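Local coordinates for protein glucokinase (Leishmania braziliensis MHOM/BR/75/M2904, PDB 6EDI) that probably phosphorylates D-glucose with ATP as the phosphate donor, the glucokinase reaction, and forms a dimer, at residues Leu154-Asp157 against Leu158-Gly161; Gly314-Thr317 against Ala318-Ala321; Glu375-Met378 against Glu379-Lys383. All coordinates share one frame; numbering follows the deposited sequence.

Contact 1 (Leu154-Asp157 against Leu158-Gly161); sequences LLND and LEAG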
loop_
_atom_site.group_PDB
_atom_site.type_symbol
_atom_site.label_atom_id
_atom_site.label_comp_id
_atom_site.label_asym_id
_atom_site.label_seq_id
_atom_site.Cartn_x
_atom_site.Cartn_y
_atom_site.Cartn_z
ATOM N N LEU A 154 0.071 -14.845 -10.948
ATOM C CA LEU A 154 1.499 -14.618 -10.965
ATOM C C LEU A 154 1.810 -13.709 -9.789
ATOM O O LEU A 154 1.072 -12.773 -9.506
ATOM C CB LEU A 154 1.939 -13.950 -12.269
ATOM C CG LEU A 154 1.599 -14.724 -13.534
ATOM C CD1 LEU A 154 1.980 -13.933 -14.779
ATOM C CD2 LEU A 154 2.289 -16.062 -13.507
ATOM N N LEU A 155 2.894 -14.004 -9.091
ATOM C CA LEU A 155 3.306 -13.197 -7.961
ATOM C C LEU A 155 4.694 -12.613 -8.197
ATOM O O LEU A 155 5.601 -13.289 -8.724
ATOM C CB LEU A 155 3.321 -14.043 -6.689
ATOM C CG LEU A 155 2.070 -14.861 -6.348
ATOM C CD1 LEU A 155 2.363 -15.792 -5.177
ATOM C CD2 LEU A 155 0.861 -13.974 -6.042
ATOM N N ASN A 156 4.859 -11.357 -7.801
ATOM C CA ASN A 156 6.190 -10.777 -7.655
ATOM C C ASN A 156 6.951 -11.564 -6.613
ATOM O O ASN A 156 6.350 -12.140 -5.706
ATOM C CB ASN A 156 6.098 -9.311 -7.203
ATOM C CG ASN A 156 5.983 -8.347 -8.367
ATOM O OD1 ASN A 156 6.960 -8.109 -9.090
ATOM N ND2 ASN A 156 4.788 -7.778 -8.554
ATOM N N ASP A 157 8.270 -11.599 -6.749
ATOM C CA ASP A 157 9.144 -12.283 -5.800
ATOM C C ASP A 157 8.831 -11.887 -4.337
ATOM O O ASP A 157 8.624 -12.752 -3.472
ATOM C CB ASP A 157 10.621 -12.040 -6.213
ATOM C CG ASP A 157 11.598 -12.062 -5.038
ATOM O OD1 ASP A 157 11.523 -12.964 -4.176
ATOM O OD2 ASP A 157 12.479 -11.176 -4.996
ATOM N N LEU A 158 8.748 -10.594 -4.065
ATOM C CA LEU A 158 8.500 -10.138 -2.693
ATOM C C LEU A 158 7.043 -10.321 -2.248
ATOM O O LEU A 158 6.752 -10.400 -1.053
ATOM C CB LEU A 158 8.947 -8.683 -2.511
ATOM C CG LEU A 158 10.172 -8.577 -1.629
ATOM C CD1 LEU A 158 9.841 -9.199 -0.301
ATOM C CD2 LEU A 158 11.314 -9.336 -2.291
ATOM N N GLU A 159 6.135 -10.374 -3.212
ATOM C CA GLU A 159 4.733 -10.657 -2.903
ATOM C C GLU A 159 4.643 -12.101 -2.432
ATOM O O GLU A 159 4.065 -12.403 -1.374
ATOM C CB GLU A 159 3.870 -10.404 -4.139
ATOM C CG GLU A 159 2.404 -10.780 -3.998
ATOM C CD GLU A 159 1.649 -10.629 -5.301
ATOM O OE1 GLU A 159 2.309 -10.400 -6.338
ATOM O OE2 GLU A 159 0.403 -10.753 -5.285
ATOM N N ALA A 160 5.271 -12.997 -3.190
ATOM C CA ALA A 160 5.295 -14.397 -2.805
ATOM C C ALA A 160 6.008 -14.580 -1.465
ATOM O O ALA A 160 5.589 -15.390 -0.657
ATOM C CB ALA A 160 5.913 -15.261 -3.891
ATOM N N GLY A 161 7.069 -13.818 -1.219
ATOM C CA GLY A 161 7.805 -13.933 0.042
ATOM C C GLY A 161 6.958 -13.568 1.249
ATOM O O GLY A 161 6.980 -14.237 2.300
HETATM O O HOH W 1 -0.213 -10.971 -7.837
#
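Leu155 and Glu159 cross at about a right angle where strand 152-156 turns into helix 157-170. The tight part is here: Leu155 CD2 lies 3.3 Å from Glu159 OE2, and its other branch, CD1, rests on Ala160 CB at 3.8 Å. Both Leu155 and Ala160 also touch strand 110-117, which closes this side of the turn. The extended Glu159 chain, with CG anti to its backbone nitrogen (chi1 175°), carries the carboxylate back to the end of the strand, across Leu155. There OE1 accepts from Asn156 N at 3.1 Å, met on its anti side with the donor 27° out of the carboxylate plane. OE2 takes a hydrogen from a water at 2.6 Å, and the same water donates to Leu154 O, so the last strand residues and the first helical turn are tied through both carboxylate oxygens. Ala160 N to Asn156 O, 2.9 Å, opens the helical bonding.

The other side is looser. Asp157 and Leu158 run side by side in the same direction and are partly exposed; Leu158 CD2 comes 3.5 Å from Asp157 OD2, while OD1 is held from outside by Asn400. An outermost strand of the six-stranded sheet here runs directly into helix 157-170, in a protein of the ASKHA (actin-like ATPase) clan, and the Leu-Asn-Asp stretch at this turn probably borders the sugar site, as in related glucokinases.

Contact 2 (Gly314-Thr317 against Ala318-Ala321); sequences GSDT and AAIA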
loop_
_atom_site.group_PDB
_atom_site.type_symbol
_atom_site.label_atom_id
_atom_site.label_comp_id
_atom_site.label_asym_id
_atom_site.label_seq_id
_atom_site.Cartn_x
_atom_site.Cartn_y
_atom_site.Cartn_z
ATOM N N GLY A 314 35.382 -8.289 13.044
ATOM C CA GLY A 314 35.541 -7.285 14.078
ATOM C C GLY A 314 36.814 -6.479 13.899
ATOM O O GLY A 314 37.088 -5.552 14.665
ATOM N N SER A 315 37.599 -6.827 12.887
ATOM C CA SER A 315 38.807 -6.075 12.593
ATOM C C SER A 315 38.497 -4.723 11.965
ATOM O O SER A 315 38.261 -3.735 12.663
ATOM C CB SER A 315 39.712 -6.854 11.643
ATOM O OG SER A 315 40.587 -5.953 10.985
ATOM N N ASP A 316 38.516 -4.715 10.635
ATOM C CA ASP A 316 38.343 -3.529 9.797
ATOM C C ASP A 316 37.259 -2.580 10.308
ATOM O O ASP A 316 36.062 -2.847 10.189
ATOM C CB ASP A 316 38.048 -3.986 8.363
ATOM C CG ASP A 316 38.224 -2.893 7.340
ATOM O OD1 ASP A 316 37.809 -1.739 7.600
ATOM O OD2 ASP A 316 38.760 -3.208 6.255
ATOM N N THR A 317 37.708 -1.466 10.877
ATOM C CA THR A 317 36.832 -0.481 11.498
ATOM C C THR A 317 35.887 0.151 10.461
ATOM O O THR A 317 34.753 0.542 10.776
ATOM C CB THR A 317 37.683 0.590 12.241
ATOM O OG1 THR A 317 36.957 1.112 13.358
ATOM C CG2 THR A 317 38.101 1.726 11.312
ATOM N N ALA A 318 36.346 0.224 9.215
ATOM C CA ALA A 318 35.556 0.815 8.143
ATOM C C ALA A 318 34.465 -0.137 7.657
ATOM O O ALA A 318 33.356 0.293 7.325
ATOM C CB ALA A 318 36.449 1.233 7.003
ATOM N N ALA A 319 34.786 -1.429 7.597
ATOM C CA ALA A 319 33.789 -2.426 7.226
ATOM C C ALA A 319 32.652 -2.419 8.244
ATOM O O ALA A 319 31.483 -2.581 7.885
ATOM C CB ALA A 319 34.416 -3.808 7.131
ATOM N N ILE A 320 33.004 -2.239 9.517
ATOM C CA ILE A 320 32.015 -2.201 10.585
ATOM C C ILE A 320 31.115 -0.980 10.449
ATOM O O ILE A 320 29.905 -1.077 10.606
ATOM C CB ILE A 320 32.673 -2.190 11.974
ATOM C CG1 ILE A 320 33.626 -3.380 12.117
ATOM C CG2 ILE A 320 31.617 -2.202 13.069
ATOM C CD1 ILE A 320 34.165 -3.584 13.516
ATOM N N ALA A 321 31.717 0.167 10.155
ATOM C CA ALA A 321 30.958 1.398 9.980
ATOM C C ALA A 321 30.067 1.286 8.747
ATOM O O ALA A 321 28.930 1.744 8.754
ATOM C CB ALA A 321 31.898 2.596 9.847
#
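Asp316 turns its carboxylate forward over the start of helix 317-341 because CG stands opposite the backbone nitrogen (chi1 -164°), while Ile320, with CG1 opposite its own carbonyl carbon and the chain straight to CD1 (chi2 -171°), reaches back toward the preceding loop. OD1 of Asp316 accordingly sits over two amides of the first turn. It accepts from Ala319 N at 3.0 Å, the donor coming from above the carboxylate plane, and more weakly from Ala318 N at 2.9 Å, where the hydrogen is badly aligned. The two bonds use first-turn N-H groups, which have no i-4 helical carbonyl to pair with. OD2 is engaged outside the segments by the hydroxyl of Tyr288 on helix 281-292, which helps fix the rotation of the carboxylate.

This is a classical aspartate N-cap, placed at the tight connection between helix 304-313 and helix 317-341. The helix end would probably favour the ionised form of the acid. Regular bonding follows directly, with Ile320 N to Asp316 O at 3.2 Å and Ala321 N to Thr317 O at 3.1 Å.

Methyl and methylene groups close round the cap, two of them against carbonyl oxygens. Ala319 CB meets Asp316 CB at 3.8 Å, and Ile320 CG1 lies 3.2 Å from Asp316 O. Ile320 CD1 reaches Gly314 O at 3.7 Å, across the loop; Gly314 leaves the preceding helix with a positive phi, where a CB would press on the carbonyl oxygen of the residue before. Ala318 packs on helix 281-292, and Ala319 touches that helix as well as Val307 and Leu310 of helix 304-313.

Contact 3 (Glu375-Met378 against Glu379-Lys383); sequences EHAM and ERQFK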
loop_
_atom_site.group_PDB
_atom_site.type_symbol
_atom_site.label_atom_id
_atom_site.label_comp_id
_atom_site.label_asym_id
_atom_site.label_seq_id
_atom_site.Cartn_x
_atom_site.Cartn_y
_atom_site.Cartn_z
ATOM N N GLU A 375 14.090 8.758 14.798
ATOM C CA GLU A 375 14.450 10.112 14.362
ATOM C C GLU A 375 13.373 10.762 13.499
ATOM O O GLU A 375 13.403 11.975 13.282
ATOM C CB GLU A 375 15.785 10.119 13.602
ATOM C CG GLU A 375 16.957 9.470 14.358
ATOM C CD GLU A 375 18.286 9.577 13.613
ATOM O OE1 GLU A 375 18.348 10.266 12.566
ATOM O OE2 GLU A 375 19.274 8.963 14.077
ATOM N N HIS A 376 12.439 9.948 13.001
ATOM C CA HIS A 376 11.361 10.415 12.126
ATOM C C HIS A 376 10.514 11.470 12.835
ATOM O O HIS A 376 10.222 11.337 14.022
ATOM C CB HIS A 376 10.451 9.246 11.712
ATOM C CG HIS A 376 9.567 9.557 10.541
ATOM N ND1 HIS A 376 8.435 10.340 10.647
ATOM C CD2 HIS A 376 9.660 9.201 9.237
ATOM C CE1 HIS A 376 7.865 10.450 9.460
ATOM N NE2 HIS A 376 8.591 9.768 8.584
ATOM N N ALA A 377 10.116 12.502 12.102
ATOM C CA ALA A 377 9.333 13.610 12.668
ATOM C C ALA A 377 8.056 13.136 13.344
ATOM O O ALA A 377 7.571 13.764 14.290
ATOM C CB ALA A 377 8.999 14.625 11.594
ATOM N N MET A 378 7.494 12.043 12.845
ATOM C CA MET A 378 6.201 11.574 13.345
ATOM C C MET A 378 6.343 10.650 14.551
ATOM O O MET A 378 5.361 10.356 15.248
ATOM C CB MET A 378 5.426 10.881 12.218
ATOM C CG MET A 378 5.135 11.802 11.031
ATOM S SD MET A 378 3.979 13.123 11.489
ATOM C CE MET A 378 2.430 12.227 11.459
ATOM N N GLU A 379 7.562 10.178 14.795
ATOM C CA GLU A 379 7.828 9.469 16.032
ATOM C C GLU A 379 8.151 10.510 17.087
ATOM O O GLU A 379 7.683 10.432 18.224
ATOM C CB GLU A 379 8.992 8.480 15.872
ATOM C CG GLU A 379 9.353 7.751 17.152
ATOM C CD GLU A 379 8.218 6.899 17.683
ATOM O OE1 GLU A 379 7.353 6.484 16.877
ATOM O OE2 GLU A 379 8.191 6.648 18.910
ATOM N N ARG A 380 8.964 11.491 16.712
ATOM C CA ARG A 380 9.312 12.556 17.643
ATOM C C ARG A 380 8.059 13.244 18.173
ATOM O O ARG A 380 7.926 13.483 19.375
ATOM C CB ARG A 380 10.243 13.569 16.966
ATOM C CG ARG A 380 11.619 12.983 16.602
ATOM C CD ARG A 380 12.497 14.018 15.890
ATOM N NE ARG A 380 13.751 13.489 15.336
ATOM C CZ ARG A 380 14.968 13.844 15.755
ATOM N NH1 ARG A 380 15.100 14.712 16.748
ATOM N NH2 ARG A 380 16.051 13.330 15.188
ATOM N N GLN A 381 7.128 13.544 17.282
ATOM C CA GLN A 381 5.935 14.289 17.686
ATOM C C GLN A 381 4.827 13.420 18.251
ATOM O O GLN A 381 4.144 13.822 19.203
ATOM C CB GLN A 381 5.388 15.109 16.519
ATOM C CG GLN A 381 6.343 16.169 15.993
ATOM C CD GLN A 381 5.781 16.894 14.793
ATOM O OE1 GLN A 381 5.978 16.470 13.643
ATOM N NE2 GLN A 381 5.074 17.990 15.042
ATOM N N PHE A 382 4.633 12.237 17.672
ATOM C CA PHE A 382 3.411 11.479 17.964
ATOM C C PHE A 382 3.578 10.000 18.331
ATOM O O PHE A 382 2.579 9.337 18.618
ATOM C CB PHE A 382 2.411 11.587 16.799
ATOM C CG PHE A 382 2.197 12.993 16.293
ATOM C CD1 PHE A 382 1.382 13.886 16.989
ATOM C CD2 PHE A 382 2.788 13.413 15.108
ATOM C CE1 PHE A 382 1.183 15.179 16.522
ATOM C CE2 PHE A 382 2.591 14.708 14.624
ATOM C CZ PHE A 382 1.786 15.592 15.340
ATOM N N LYS A 383 4.811 9.488 18.336
ATOM C CA LYS A 383 5.069 8.071 18.668
ATOM C C LYS A 383 4.329 7.079 17.768
ATOM O O LYS A 383 3.873 6.027 18.244
ATOM C CB LYS A 383 4.721 7.760 20.138
ATOM C CG LYS A 383 5.826 7.994 21.172
ATOM C CD LYS A 383 6.325 9.413 21.174
ATOM C CE LYS A 383 7.690 9.524 21.842
ATOM N NZ LYS A 383 8.712 10.221 20.988
#
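Arg380 and Glu375 lie side by side, pointing the same way, yet the arginine binds the backbone of its partner. CG of Arg380 stands opposite the carbonyl carbon (chi1 -66°) and the chain runs extended from there, which carries NE back to Glu375 O. NE donates to that oxygen at 2.6 Å along a nearly straight N-H (168°); the oxygen lies in the guanidinium plane, although the donor stands above the carbonyl plane. The charged ends do not meet: Glu375 OE1 and Arg380 NH2 are 4.6 Å apart.

The next carbonyl, His376 O, is gripped twice. Arg380 N arrives almost in line with the C=O at 3.0 Å, and Glu379 N comes in from above the carbonyl plane. The histidine ring satisfies an amide of the first turn as well: ND1 accepts from Met378 N at 2.9 Å, close to the ring plane. With ND1 accepting, the ring is probably neutral and carries its hydrogen on NE2, which pairs with Glu336 OE1 of helix 317-341.

Gln381 N to Ala377 O and Phe382 N to Met378 O continue the turn. Glu379 O takes both Lys383 N and Lys383 NZ, each at 3.0 Å, from opposite faces of its carbonyl plane, and the Glu379 carboxylate is held by Ser386 N. Met378 SD approaches the edge of the Phe382 ring, 4.9 Å from its centroid, in a Met-aromatic contact. His376, Met378, Arg380 and Gln381 also pack against the second subunit, making this a short, histidine N-capped helix at the dimer interface.

All three contacts lie at helix starts and do not touch. Contacts 2 and 3 are joined through helix 317-341: contact 2 forms its first turn, whereas the capping histidine of contact 3 rests near the C-terminal end of that helix, on Ala335, Glu336 and Met339. Their centres are about 31 Å apart and their nearest atoms about 13 Å. Contact 1 lies close to the middle of the chain, with centres about 35 Å from contact 2 and 32 Å from contact 3. It probably borders the sugar cleft, as in related glucokinases, whereas contact 2 lies at the outlying connection between helices 304-313 and 317-341 and contact 3 at the subunit interface.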